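Local coordinates for protein HpcE (Thermus thermophilus, PDB 1WZO) that probably catalyses isomerisation of 2-hydroxyhepta-2,4-diene-1,7-dioate in the breakdown of aromatic compounds, as a member of the fumarylacetoacetate hydrolase family, at residues Pro43-Gly48 with Glu201-Glu206; Ser77-Lys82 with Arg148-Pro153; Glu99-Val104 with Thr124-Leu129. One frame throughout, in Å; residues are numbered along the deposited sequence.

From the N terminus, the chain first reaches Pro43-Gly48, leading into strand 46-50, and contact 1 is not closed until Glu201-Glu206, after helix 192-200. Within that long loop lies contact 2, bringing Ser77-Lys82 beside Arg148-Pro153. Within contact 2 in turn lies contact 3, the shortest closure, pairing strands 94-104 and 120-131. None of the three cross. Strands 152-159 and 120-131 are antiparallel neighbours, so contacts 2 and 3 lie side by side in one sheet, with a probable hydrogen bond between Pro153 O and Asn127 N; Leu152 and Pro153 pack on Asn127 and Leu129. Ile46 meets Leu78 and Leu152 between contacts 1 and 2; Val104 meets Leu205 and Glu206 between contacts 1 and 3.

Contact 1 (Pro43-Gly48 with Glu201-Glu206); sequences PGKILG and EFMTLE
Lys45 reaches across to the loop Glu201-Glu206 with a single direct hydrogen bond, NZ to Thr204 O at 2.9 Å, lying in the carbonyl plane with a C=O...donor angle of 156°. The chain stays extended to CE and bends only at chi4 (-64°), which turns the ammonium onto that carbonyl. Asp209 forms a salt bridge with the same NZ and also accepts a hydrogen bond from Glu206 N, tying lysine and loop together. Glu206 OE1 stands 4.1 Å from Lys45 NZ, too far for a salt bridge; a water donates to Glu206 OE1 at 2.9 Å and accepts only a weak bond from Lys45 N.

The apolar contacts lie alongside. Lys45 and Met203 run antiparallel alongside one another, CE 3.6 Å from SD, while Leu205 CD2 comes within 4.0 Å of Lys45 CE. Leu47 and Met203 meet tip to tip, CD2 to CE at 3.9 Å. Beyond this contact, Thr204 OG1 bonds Asp149 of the second subunit, placing the loop at a subunit interface. The arrangement fastens the link between helix 192-200 and strand 210-212 to strand 46-50, which pairs in parallel with 210-212 in the beta-rich fumarylacetoacetate hydrolase fold.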
loop_
_atom_site.group_PDB
_atom_site.type_symbol
_atom_site.label_atom_id
_atom_site.label_comp_id
_atom_site.label_asym_id
_atom_site.label_seq_id
_atom_site.Cartn_x
_atom_site.Cartn_y
_atom_site.Cartn_z
ATOM N N PRO B 43 -6.958 0.725 8.650
ATOM C CA PRO B 43 -6.630 1.972 9.343
ATOM C C PRO B 43 -5.257 2.534 8.998
ATOM O O PRO B 43 -4.320 1.787 8.702
ATOM C CB PRO B 43 -6.711 1.586 10.822
ATOM C CG PRO B 43 -7.621 0.402 10.843
ATOM C CD PRO B 43 -7.202 -0.361 9.616
ATOM N N GLY B 44 -5.162 3.860 9.014
ATOM C CA GLY B 44 -3.897 4.523 8.789
ATOM C C GLY B 44 -3.376 4.612 10.215
ATOM O O GLY B 44 -3.303 3.590 10.898
ATOM N N LYS B 45 -3.049 5.809 10.688
ATOM C CA LYS B 45 -2.569 5.956 12.053
ATOM C C LYS B 45 -3.743 6.066 13.017
ATOM O O LYS B 45 -4.802 6.602 12.674
ATOM C CB LYS B 45 -1.653 7.176 12.187
ATOM C CG LYS B 45 -2.204 8.473 11.617
ATOM C CD LYS B 45 -1.197 9.612 11.831
ATOM C CE LYS B 45 -1.662 10.928 11.190
ATOM N NZ LYS B 45 -1.769 10.826 9.703
ATOM N N ILE B 46 -3.529 5.563 14.228
ATOM C CA ILE B 46 -4.542 5.540 15.269
ATOM C C ILE B 46 -4.088 6.283 16.514
ATOM O O ILE B 46 -3.051 5.948 17.099
ATOM C CB ILE B 46 -4.844 4.081 15.680
ATOM C CG1 ILE B 46 -5.167 3.242 14.438
ATOM C CG2 ILE B 46 -6.004 4.044 16.682
ATOM C CD1 ILE B 46 -5.102 1.729 14.681
ATOM N N LEU B 47 -4.865 7.284 16.924
ATOM C CA LEU B 47 -4.565 8.042 18.134
ATOM C C LEU B 47 -5.705 7.887 19.122
ATOM O O LEU B 47 -6.870 7.858 18.731
ATOM C CB LEU B 47 -4.397 9.533 17.838
ATOM C CG LEU B 47 -3.210 9.976 16.984
ATOM C CD1 LEU B 47 -3.576 9.851 15.516
ATOM C CD2 LEU B 47 -2.856 11.425 17.307
ATOM N N GLY B 48 -5.366 7.794 20.403
ATOM C CA GLY B 48 -6.383 7.670 21.431
ATOM C C GLY B 48 -6.230 8.838 22.389
ATOM O O GLY B 48 -5.236 9.571 22.325
ATOM N N GLU B 201 -4.546 20.479 14.105
ATOM C CA GLU B 201 -3.874 21.766 14.181
ATOM C C GLU B 201 -2.377 21.618 13.893
ATOM O O GLU B 201 -1.764 22.516 13.315
ATOM C CB GLU B 201 -4.067 22.395 15.570
ATOM C CG GLU B 201 -3.446 23.793 15.714
ATOM C CD GLU B 201 -1.999 23.768 16.205
ATOM O OE1 GLU B 201 -1.259 24.737 15.918
ATOM O OE2 GLU B 201 -1.602 22.800 16.891
ATOM N N PHE B 202 -1.799 20.482 14.276
ATOM C CA PHE B 202 -0.366 20.245 14.085
ATOM C C PHE B 202 -0.038 18.962 13.318
ATOM O O PHE B 202 1.088 18.780 12.853
ATOM C CB PHE B 202 0.336 20.216 15.457
ATOM C CG PHE B 202 -0.070 19.052 16.330
ATOM C CD1 PHE B 202 0.508 17.794 16.158
ATOM C CD2 PHE B 202 -1.051 19.205 17.306
ATOM C CE1 PHE B 202 0.115 16.711 16.945
ATOM C CE2 PHE B 202 -1.452 18.131 18.100
ATOM C CZ PHE B 202 -0.870 16.878 17.922
ATOM N N MET B 203 -1.022 18.080 13.178
ATOM C CA MET B 203 -0.822 16.802 12.499
ATOM C C MET B 203 -1.872 16.573 11.418
ATOM O O MET B 203 -3.064 16.602 11.701
ATOM C CB MET B 203 -0.908 15.666 13.525
ATOM C CG MET B 203 -0.711 14.267 12.956
ATOM S SD MET B 203 -1.073 12.960 14.152
ATOM C CE MET B 203 0.026 13.395 15.495
ATOM N N THR B 204 -1.432 16.330 10.189
ATOM C CA THR B 204 -2.370 16.079 9.100
ATOM C C THR B 204 -3.023 14.704 9.246
ATOM O O THR B 204 -2.331 13.684 9.294
ATOM C CB THR B 204 -1.665 16.138 7.729
ATOM O OG1 THR B 204 -1.109 17.441 7.538
ATOM C CG2 THR B 204 -2.659 15.848 6.600
ATOM N N LEU B 205 -4.352 14.669 9.336
ATOM C CA LEU B 205 -5.047 13.388 9.439
ATOM C C LEU B 205 -5.486 13.022 8.032
ATOM O O LEU B 205 -6.007 13.860 7.295
ATOM C CB LEU B 205 -6.258 13.481 10.375
ATOM C CG LEU B 205 -5.935 13.818 11.834
ATOM C CD1 LEU B 205 -7.219 13.884 12.646
ATOM C CD2 LEU B 205 -4.993 12.766 12.413
ATOM N N GLU B 206 -5.268 11.771 7.655
ATOM C CA GLU B 206 -5.605 11.314 6.317
ATOM C C GLU B 206 -6.787 10.359 6.344
ATOM O O GLU B 206 -7.126 9.811 7.395
ATOM C CB GLU B 206 -4.379 10.618 5.707
ATOM C CG GLU B 206 -3.101 11.454 5.827
ATOM C CD GLU B 206 -1.846 10.705 5.408
ATOM O OE1 GLU B 206 -1.694 9.522 5.782
ATOM O OE2 GLU B 206 -0.998 11.307 4.722
HETATM O O HOH W 1 -2.123 7.708 7.941
#

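Contact 2 (Ser77-Lys82 with Arg148-Pro153); sequences SLLPHK and RDTFLP
Leu78 and Leu79 run parallel to Leu152 and Pro153; Leu152 pairs with Leu78 and bonds the two residues flanking it, its N donating to Ser77 O (2.8 Å) and its O accepting from Leu79 N (3.1 Å). Both donors sit above the acceptor's carbonyl plane, 51° and 58° out of it. Pro153 CA adds a CA-H...O contact to Leu79 O (3.1 Å), and the ladder goes on through a backbone bond between Leu79 and Leu154.

On one face Leu78 and Leu152 run alongside each other in the same sense; Leu152 CG, anti to its backbone N (chi1 -174°), carries CD2 to within 3.9 Å of Leu78 CD2. Ser77 OG rests 3.4 Å from Leu152 CB while bonding Pro74 O. On the other face the Leu79 side chain lies slantwise over Pro153, its CD2 4.0 Å from CG. Asp149 and Thr150 are central in the type II turn Arg148-Phe151. A water donates to Leu78 O (2.6 Å) and weakly accepts from Thr150 N. Asp149 OD2 accepts a hydrogen bond from Thr204 and forms salt bridges with Lys109, both of the second subunit, and with Arg11 of the fourth. This short parallel beta ladder, entered through a beta turn, starts strand 152-159 beside the tetramer interface.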
loop_
_atom_site.group_PDB
_atom_site.type_symbol
_atom_site.label_atom_id
_atom_site.label_comp_id
_atom_site.label_asym_id
_atom_site.label_seq_id
_atom_site.Cartn_x
_atom_site.Cartn_y
_atom_site.Cartn_z
ATOM N N SER B 77 -1.696 -3.813 16.765
ATOM C CA SER B 77 -2.596 -4.135 17.869
ATOM C C SER B 77 -3.980 -4.467 17.296
ATOM O O SER B 77 -4.793 -5.112 17.952
ATOM C CB SER B 77 -2.732 -2.963 18.858
ATOM O OG SER B 77 -3.180 -1.779 18.228
ATOM N N LEU B 78 -4.241 -4.028 16.067
ATOM C CA LEU B 78 -5.546 -4.261 15.441
ATOM C C LEU B 78 -5.972 -5.722 15.382
ATOM O O LEU B 78 -5.184 -6.615 15.050
ATOM C CB LEU B 78 -5.575 -3.654 14.035
ATOM C CG LEU B 78 -5.584 -2.122 13.979
ATOM C CD1 LEU B 78 -5.193 -1.654 12.581
ATOM C CD2 LEU B 78 -6.972 -1.598 14.364
ATOM N N LEU B 79 -7.241 -5.955 15.706
ATOM C CA LEU B 79 -7.803 -7.294 15.704
ATOM C C LEU B 79 -9.252 -7.215 15.231
ATOM O O LEU B 79 -9.992 -6.328 15.640
ATOM C CB LEU B 79 -7.758 -7.877 17.119
ATOM C CG LEU B 79 -8.159 -9.347 17.269
ATOM C CD1 LEU B 79 -7.062 -10.253 16.698
ATOM C CD2 LEU B 79 -8.385 -9.657 18.756
ATOM N N PRO B 80 -9.675 -8.148 14.369
ATOM C CA PRO B 80 -11.056 -8.108 13.889
ATOM C C PRO B 80 -12.060 -8.709 14.864
ATOM O O PRO B 80 -11.695 -9.389 15.830
ATOM C CB PRO B 80 -10.987 -8.915 12.600
ATOM C CG PRO B 80 -10.020 -9.996 12.975
ATOM C CD PRO B 80 -8.918 -9.216 13.689
ATOM N N HIS B 81 -13.330 -8.445 14.584
ATOM C CA HIS B 81 -14.439 -8.979 15.357
ATOM C C HIS B 81 -14.233 -10.494 15.349
ATOM O O HIS B 81 -13.894 -11.067 14.313
ATOM C CB HIS B 81 -15.748 -8.593 14.653
ATOM C CG HIS B 81 -16.978 -9.216 15.238
ATOM N ND1 HIS B 81 -17.299 -9.128 16.576
ATOM C CD2 HIS B 81 -17.994 -9.898 14.652
ATOM C CE1 HIS B 81 -18.458 -9.728 16.789
ATOM N NE2 HIS B 81 -18.901 -10.203 15.638
ATOM N N LYS B 82 -14.409 -11.127 16.506
ATOM C CA LYS B 82 -14.247 -12.576 16.658
ATOM C C LYS B 82 -12.788 -13.027 16.812
ATOM O O LYS B 82 -12.527 -14.190 17.120
ATOM C CB LYS B 82 -14.887 -13.324 15.482
ATOM C CG LYS B 82 -16.392 -13.116 15.341
ATOM C CD LYS B 82 -17.138 -13.610 16.567
ATOM C CE LYS B 82 -18.646 -13.527 16.362
ATOM N NZ LYS B 82 -19.396 -13.968 17.574
ATOM N N ARG B 148 0.368 -3.576 22.577
ATOM C CA ARG B 148 0.676 -4.988 22.384
ATOM C C ARG B 148 -0.145 -5.606 21.249
ATOM O O ARG B 148 -1.246 -5.143 20.947
ATOM C CB ARG B 148 0.402 -5.753 23.681
ATOM C CG ARG B 148 0.971 -5.080 24.930
ATOM C CD ARG B 148 0.646 -5.884 26.180
ATOM N NE ARG B 148 1.457 -7.095 26.284
ATOM C CZ ARG B 148 2.726 -7.115 26.681
ATOM N NH1 ARG B 148 3.339 -5.990 27.015
ATOM N NH2 ARG B 148 3.384 -8.267 26.748
ATOM N N ASP B 149 0.396 -6.647 20.618
ATOM C CA ASP B 149 -0.326 -7.330 19.545
ATOM C C ASP B 149 -1.707 -7.781 20.060
ATOM O O ASP B 149 -1.831 -8.301 21.173
ATOM C CB ASP B 149 0.450 -8.559 19.060
ATOM C CG ASP B 149 1.707 -8.201 18.261
ATOM O OD1 ASP B 149 1.915 -7.013 17.930
ATOM O OD2 ASP B 149 2.484 -9.132 17.954
ATOM N N THR B 150 -2.725 -7.561 19.233
ATOM C CA THR B 150 -4.128 -7.906 19.503
ATOM C C THR B 150 -4.844 -7.031 20.523
ATOM O O THR B 150 -5.996 -7.313 20.861
ATOM C CB THR B 150 -4.333 -9.382 19.971
ATOM O OG1 THR B 150 -3.955 -9.520 21.349
ATOM C CG2 THR B 150 -3.540 -10.348 19.099
ATOM N N PHE B 151 -4.197 -5.974 21.003
ATOM C CA PHE B 151 -4.843 -5.123 21.994
ATOM C C PHE B 151 -5.793 -4.057 21.455
ATOM O O PHE B 151 -6.164 -3.133 22.182
ATOM C CB PHE B 151 -3.808 -4.477 22.925
ATOM C CG PHE B 151 -3.576 -5.253 24.199
ATOM C CD1 PHE B 151 -3.252 -4.594 25.382
ATOM C CD2 PHE B 151 -3.714 -6.641 24.220
ATOM C CE1 PHE B 151 -3.073 -5.306 26.579
ATOM C CE2 PHE B 151 -3.537 -7.364 25.406
ATOM C CZ PHE B 151 -3.217 -6.694 26.587
ATOM N N LEU B 152 -6.187 -4.174 20.191
ATOM C CA LEU B 152 -7.143 -3.219 19.644
ATOM C C LEU B 152 -8.211 -3.835 18.750
ATOM O O LEU B 152 -8.195 -3.671 17.529
ATOM C CB LEU B 152 -6.453 -2.067 18.893
ATOM C CG LEU B 152 -7.431 -0.968 18.432
ATOM C CD1 LEU B 152 -8.259 -0.485 19.629
ATOM C CD2 LEU B 152 -6.664 0.215 17.807
ATOM N N PRO B 153 -9.129 -4.609 19.347
ATOM C CA PRO B 153 -10.183 -5.187 18.509
ATOM C C PRO B 153 -10.876 -3.973 17.881
ATOM O O PRO B 153 -10.993 -2.931 18.524
ATOM C CB PRO B 153 -11.066 -5.901 19.527
ATOM C CG PRO B 153 -10.042 -6.430 20.514
ATOM C CD PRO B 153 -9.083 -5.256 20.672
HETATM O O HOH W 2 -3.284 -7.906 16.327
#

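Contact 3 (Glu99-Val104 with Thr124-Leu129); sequences ELAVVV and TIANDL
An antiparallel beta ladder, with Glu99 and Asp128 set together at one end, joins strands 94-104 and 120-131. Glu99 and Ala126 form a hydrogen-bonded pair, N to O at 3.0 Å one way and Ala126 N to Glu99 O at 3.1 Å the other. Ala101 and Thr124 repeat the pattern, and the non-hydrogen-bonded pair Leu100 and Ile125 lies between, its side chains on the opposite face. Ala101 CB packs tightly against Thr124 CG2 at 3.5 Å and touches Ala126 CB at 4.1 Å. Thr124 OG1, anti to its backbone N (chi1 -170°), turns instead to Phe157 O.

At the acidic end Glu99 OE2 comes 3.2 Å from Asp128 OD2, two acceptors with carboxylate planes 79° apart, and Asp128 CB lies 3.5 Å from Glu99 OE2. Lys146 forms a salt bridge with Asp128 OD2 and Lys73 one with OD1, which would probably offset part of the repulsion; Glu97 adds a third carboxylate. This cluster is consistent with the acidic site that holds a divalent metal in relatives of the family. An alanine in place of Glu99 would probably open a gap beside Asp128 CB and leave Gly214 N without its weak carboxylate partner.

Strand 210-212 pairs antiparallel with the other edge of strand 94-104, its Leu212 touching Glu99, Ala101 and Ala126; antiparallel strand 152-159 flanks 120-131, its Leu154 on Thr124 and Ala126; Leu230 and Ile232 of strand 227-232 pack on the Ile125 face.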
loop_
_atom_site.group_PDB
_atom_site.type_symbol
_atom_site.label_atom_id
_atom_site.label_comp_id
_atom_site.label_asym_id
_atom_site.label_seq_id
_atom_site.Cartn_x
_atom_site.Cartn_y
_atom_site.Cartn_z
ATOM N N GLU B 99 -14.772 2.066 23.539
ATOM C CA GLU B 99 -14.677 3.431 23.045
ATOM C C GLU B 99 -15.244 3.625 21.656
ATOM O O GLU B 99 -15.190 2.728 20.809
ATOM C CB GLU B 99 -13.206 3.891 23.034
ATOM C CG GLU B 99 -12.409 3.467 24.259
ATOM C CD GLU B 99 -11.054 4.159 24.361
ATOM O OE1 GLU B 99 -10.648 4.844 23.400
ATOM O OE2 GLU B 99 -10.394 4.015 25.408
ATOM N N LEU B 100 -15.798 4.810 21.428
ATOM C CA LEU B 100 -16.322 5.160 20.121
ATOM C C LEU B 100 -15.087 5.484 19.283
ATOM O O LEU B 100 -14.243 6.281 19.704
ATOM C CB LEU B 100 -17.207 6.406 20.207
ATOM C CG LEU B 100 -17.683 6.999 18.876
ATOM C CD1 LEU B 100 -18.616 6.018 18.169
ATOM C CD2 LEU B 100 -18.393 8.327 19.134
ATOM N N ALA B 101 -14.981 4.856 18.118
ATOM C CA ALA B 101 -13.861 5.084 17.210
ATOM C C ALA B 101 -14.351 5.911 16.026
ATOM O O ALA B 101 -15.366 5.585 15.408
ATOM C CB ALA B 101 -13.297 3.749 16.726
ATOM N N VAL B 102 -13.628 6.984 15.720
ATOM C CA VAL B 102 -13.984 7.885 14.631
ATOM C C VAL B 102 -13.050 7.682 13.449
ATOM O O VAL B 102 -11.824 7.716 13.602
ATOM C CB VAL B 102 -13.890 9.350 15.102
ATOM C CG1 VAL B 102 -14.345 10.297 13.998
ATOM C CG2 VAL B 102 -14.726 9.531 16.365
ATOM N N VAL B 103 -13.632 7.479 12.272
ATOM C CA VAL B 103 -12.850 7.251 11.061
ATOM C C VAL B 103 -12.839 8.481 10.163
ATOM O O VAL B 103 -13.888 8.945 9.721
ATOM C CB VAL B 103 -13.415 6.052 10.274
ATOM C CG1 VAL B 103 -12.486 5.695 9.113
ATOM C CG2 VAL B 103 -13.593 4.862 11.215
ATOM N N VAL B 104 -11.646 9.004 9.897
ATOM C CA VAL B 104 -11.476 10.186 9.059
ATOM C C VAL B 104 -11.777 9.868 7.594
ATOM O O VAL B 104 -11.336 8.844 7.077
ATOM C CB VAL B 104 -10.035 10.740 9.186
ATOM C CG1 VAL B 104 -9.841 11.922 8.263
ATOM C CG2 VAL B 104 -9.774 11.165 10.635
ATOM N N THR B 124 -17.100 3.297 14.353
ATOM C CA THR B 124 -17.026 1.877 14.643
ATOM C C THR B 124 -16.765 1.739 16.130
ATOM O O THR B 124 -16.668 2.746 16.847
ATOM C CB THR B 124 -15.913 1.169 13.817
ATOM O OG1 THR B 124 -16.052 -0.247 13.964
ATOM C CG2 THR B 124 -14.521 1.584 14.285
ATOM N N ILE B 125 -16.681 0.502 16.603
ATOM C CA ILE B 125 -16.432 0.233 18.014
ATOM C C ILE B 125 -14.983 -0.212 18.205
ATOM O O ILE B 125 -14.423 -0.904 17.353
ATOM C CB ILE B 125 -17.334 -0.905 18.540
ATOM C CG1 ILE B 125 -18.809 -0.572 18.294
ATOM C CG2 ILE B 125 -17.064 -1.142 20.022
ATOM C CD1 ILE B 125 -19.726 -1.771 18.472
ATOM N N ALA B 126 -14.388 0.181 19.326
ATOM C CA ALA B 126 -13.018 -0.211 19.631
ATOM C C ALA B 126 -12.918 -0.714 21.060
ATOM O O ALA B 126 -13.630 -0.248 21.950
ATOM C CB ALA B 126 -12.068 0.974 19.444
ATOM N N ASN B 127 -12.042 -1.687 21.264
ATOM C CA ASN B 127 -11.776 -2.214 22.591
ATOM C C ASN B 127 -10.307 -1.824 22.816
ATOM O O ASN B 127 -9.395 -2.522 22.369
ATOM C CB ASN B 127 -11.928 -3.735 22.618
ATOM C CG ASN B 127 -11.849 -4.287 24.022
ATOM O OD1 ASN B 127 -11.365 -3.609 24.932
ATOM N ND2 ASN B 127 -12.317 -5.521 24.211
ATOM N N ASP B 128 -10.089 -0.693 23.485
ATOM C CA ASP B 128 -8.738 -0.184 23.734
ATOM C C ASP B 128 -8.154 -0.798 25.005
ATOM O O ASP B 128 -8.065 -0.149 26.047
ATOM C CB ASP B 128 -8.794 1.349 23.820
ATOM C CG ASP B 128 -7.454 1.974 24.142
ATOM O OD1 ASP B 128 -6.425 1.458 23.661
ATOM O OD2 ASP B 128 -7.434 2.993 24.865
ATOM N N LEU B 129 -7.755 -2.061 24.897
ATOM C CA LEU B 129 -7.213 -2.804 26.028
ATOM C C LEU B 129 -5.941 -2.219 26.626
ATOM O O LEU B 129 -5.171 -1.514 25.964
ATOM C CB LEU B 129 -6.982 -4.268 25.627
ATOM C CG LEU B 129 -8.254 -5.096 25.394
ATOM C CD1 LEU B 129 -8.213 -5.777 24.027
ATOM C CD2 LEU B 129 -8.393 -6.132 26.504
#